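Side-chain contact in DUF6836 domain-containing protein (PDB 4PW1), which is of unknown function and folds as a nine-stranded antiparallel beta sheet surrounded by alpha-helices: residues B[36-41]-B[80-85]. Numbering follows the deposited sequence.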
loop_
_atom_site.group_PDB
_atom_site.type_symbol
_atom_site.label_atom_id
_atom_site.label_comp_id
_atom_site.label_asym_id
_atom_site.label_seq_id
_atom_site.Cartn_x
_atom_site.Cartn_y
_atom_site.Cartn_z
ATOM N N GLY B 36 -7.425 15.149 2.172
ATOM C CA GLY B 36 -7.891 15.783 3.399
ATOM C C GLY B 36 -8.369 17.229 3.244
ATOM O O GLY B 36 -8.801 17.800 4.198
ATOM N N GLN B 37 -8.297 17.800 2.050
ATOM C CA GLN B 37 -8.847 19.126 1.775
ATOM C C GLN B 37 -10.242 19.107 1.142
ATOM O O GLN B 37 -10.812 20.178 0.857
ATOM C CB GLN B 37 -7.884 19.867 0.851
ATOM C CG GLN B 37 -6.496 19.954 1.495
ATOM C CD GLN B 37 -5.582 20.930 0.799
ATOM O OE1 GLN B 37 -5.936 21.553 -0.205
ATOM N NE2 GLN B 37 -4.398 21.087 1.348
ATOM N N GLU B 38 -10.798 17.916 0.940
ATOM C CA GLU B 38 -12.084 17.779 0.269
ATOM C C GLU B 38 -13.187 18.443 1.127
ATOM O O GLU B 38 -13.081 18.513 2.331
ATOM C CB GLU B 38 -12.422 16.306 0.023
ATOM C CG GLU B 38 -11.451 15.613 -0.935
ATOM C CD GLU B 38 -10.138 15.113 -0.283
ATOM O OE1 GLU B 38 -9.952 15.212 0.963
ATOM O OE2 GLU B 38 -9.304 14.595 -1.058
ATOM N N GLN B 39 -14.240 18.922 0.483
ATOM C CA GLN B 39 -15.208 19.814 1.107
ATOM C C GLN B 39 -16.593 19.179 1.113
ATOM O O GLN B 39 -17.043 18.623 0.091
ATOM C CB GLN B 39 -15.275 21.134 0.322
ATOM C CG GLN B 39 -13.974 21.867 0.260
ATOM C CD GLN B 39 -13.624 22.542 1.574
ATOM O OE1 GLN B 39 -14.430 23.191 2.191
ATOM N NE2 GLN B 39 -12.372 22.405 1.976
ATOM N N GLU B 40 -17.237 19.197 2.270
ATOM C CA GLU B 40 -18.554 18.611 2.401
ATOM C C GLU B 40 -19.496 19.219 1.389
ATOM O O GLU B 40 -19.608 20.452 1.290
ATOM C CB GLU B 40 -19.176 18.905 3.776
ATOM C CG GLU B 40 -18.663 18.055 4.886
ATOM C CD GLU B 40 -19.561 18.115 6.124
ATOM O OE1 GLU B 40 -20.707 18.632 6.068
ATOM O OE2 GLU B 40 -19.113 17.599 7.151
ATOM N N LEU B 41 -20.201 18.352 0.703
ATOM C CA LEU B 41 -21.129 18.750 -0.332
ATOM C C LEU B 41 -22.259 17.715 -0.321
ATOM O O LEU B 41 -22.014 16.528 -0.598
ATOM C CB LEU B 41 -20.434 18.702 -1.699
ATOM C CG LEU B 41 -21.306 18.962 -2.952
ATOM C CD1 LEU B 41 -21.847 20.385 -2.953
ATOM C CD2 LEU B 41 -20.522 18.734 -4.232
ATOM N N LEU B 80 -14.154 13.563 -7.473
ATOM C CA LEU B 80 -14.279 12.408 -6.604
ATOM C C LEU B 80 -15.169 12.853 -5.487
ATOM O O LEU B 80 -15.140 14.021 -5.093
ATOM C CB LEU B 80 -12.896 11.999 -6.041
ATOM C CG LEU B 80 -11.861 11.630 -7.106
ATOM C CD1 LEU B 80 -10.463 11.489 -6.498
ATOM C CD2 LEU B 80 -12.249 10.351 -7.794
ATOM N N ARG B 81 -15.921 11.916 -4.953
ATOM C CA ARG B 81 -16.661 12.120 -3.729
ATOM C C ARG B 81 -16.284 11.010 -2.740
ATOM O O ARG B 81 -16.348 9.831 -3.074
ATOM C CB ARG B 81 -18.158 12.094 -4.072
ATOM C CG ARG B 81 -18.537 13.380 -4.830
ATOM C CD ARG B 81 -19.677 13.172 -5.766
ATOM N NE ARG B 81 -20.127 14.439 -6.357
ATOM C CZ ARG B 81 -19.621 14.997 -7.449
ATOM N NH1 ARG B 81 -18.551 14.496 -8.074
ATOM N NH2 ARG B 81 -20.129 16.147 -7.857
ATOM N N PHE B 82 -15.898 11.399 -1.531
ATOM C CA PHE B 82 -15.477 10.484 -0.513
ATOM C C PHE B 82 -16.386 10.540 0.694
ATOM O O PHE B 82 -16.670 11.611 1.222
ATOM C CB PHE B 82 -14.090 10.848 0.000
ATOM C CG PHE B 82 -12.988 10.757 -1.006
ATOM C CD1 PHE B 82 -12.284 9.583 -1.181
ATOM C CD2 PHE B 82 -12.598 11.879 -1.739
ATOM C CE1 PHE B 82 -11.239 9.527 -2.065
ATOM C CE2 PHE B 82 -11.525 11.821 -2.598
ATOM C CZ PHE B 82 -10.858 10.643 -2.774
ATOM N N LEU B 83 -16.748 9.356 1.191
ATOM C CA LEU B 83 -17.328 9.191 2.533
ATOM C C LEU B 83 -16.347 8.415 3.361
ATOM O O LEU B 83 -16.140 7.208 3.136
ATOM C CB LEU B 83 -18.612 8.413 2.401
ATOM C CG LEU B 83 -19.343 8.180 3.706
ATOM C CD1 LEU B 83 -19.935 9.481 4.198
ATOM C CD2 LEU B 83 -20.441 7.148 3.483
ATOM N N LYS B 84 -15.704 9.096 4.291
ATOM C CA LYS B 84 -14.606 8.532 5.059
ATOM C C LYS B 84 -15.021 8.213 6.481
ATOM O O LYS B 84 -15.420 9.084 7.229
ATOM C CB LYS B 84 -13.431 9.489 5.123
ATOM C CG LYS B 84 -12.128 8.837 5.633
ATOM C CD LYS B 84 -11.100 9.936 5.873
ATOM C CE LYS B 84 -9.686 9.418 5.953
ATOM N NZ LYS B 84 -9.542 8.488 7.073
ATOM N N ASP B 85 -14.853 6.943 6.855
ATOM C CA ASP B 85 -15.058 6.472 8.218
ATOM C C ASP B 85 -16.361 6.960 8.840
ATOM O O ASP B 85 -16.379 7.449 9.954
ATOM C CB ASP B 85 -13.844 6.817 9.089
ATOM C CG ASP B 85 -12.609 6.033 8.709
ATOM O OD1 ASP B 85 -12.711 4.905 8.156
ATOM O OD2 ASP B 85 -11.492 6.555 8.993
#
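At one margin of the antiparallel sheet, Glu38, just ahead of the edge strand 39-40, reaches past the intervening strand 74-76 to Phe82 on strand 80-89. The two backbones are not direct neighbours: the nearest CA atoms, those of Glu38 and Phe82, lie 8.1 Å apart, and no hydrogen bond joins the segments. Both side chains leave the backbone toward the other segment and cross at a slant. The CG methylene of Glu38 supplies the apolar part, lying 4.0 Å from Phe82 CD2, while the carboxylate follows with OE2 3.9 Å from Phe82 CE2. A bend at chi2 (82°) turns the carboxylate of Glu38 back toward the preceding loop, its plane inclined 67° to the ring. There OE2 accepts a hydrogen bond from the backbone N of Thr35, and OE1 a weak one from Gly36 N at 2.8 Å, so the buried carboxylate is held chiefly by Thr35 N, while CG lies against the CD2-CE2 side of the ring. Trp31 and Tyr34, the latter edge-to-face, also meet Phe82. Further along, Leu41 CD2 only grazes Arg81 NH2 at 4.5 Å; the guanidinium is committed to salt bridges with Glu43 and Asp79. Residues flanking edge strand 39-40 thus touch strand 80-89, two strands inward, at one margin of the nine-stranded antiparallel sheet around which the helices of this fold are arranged.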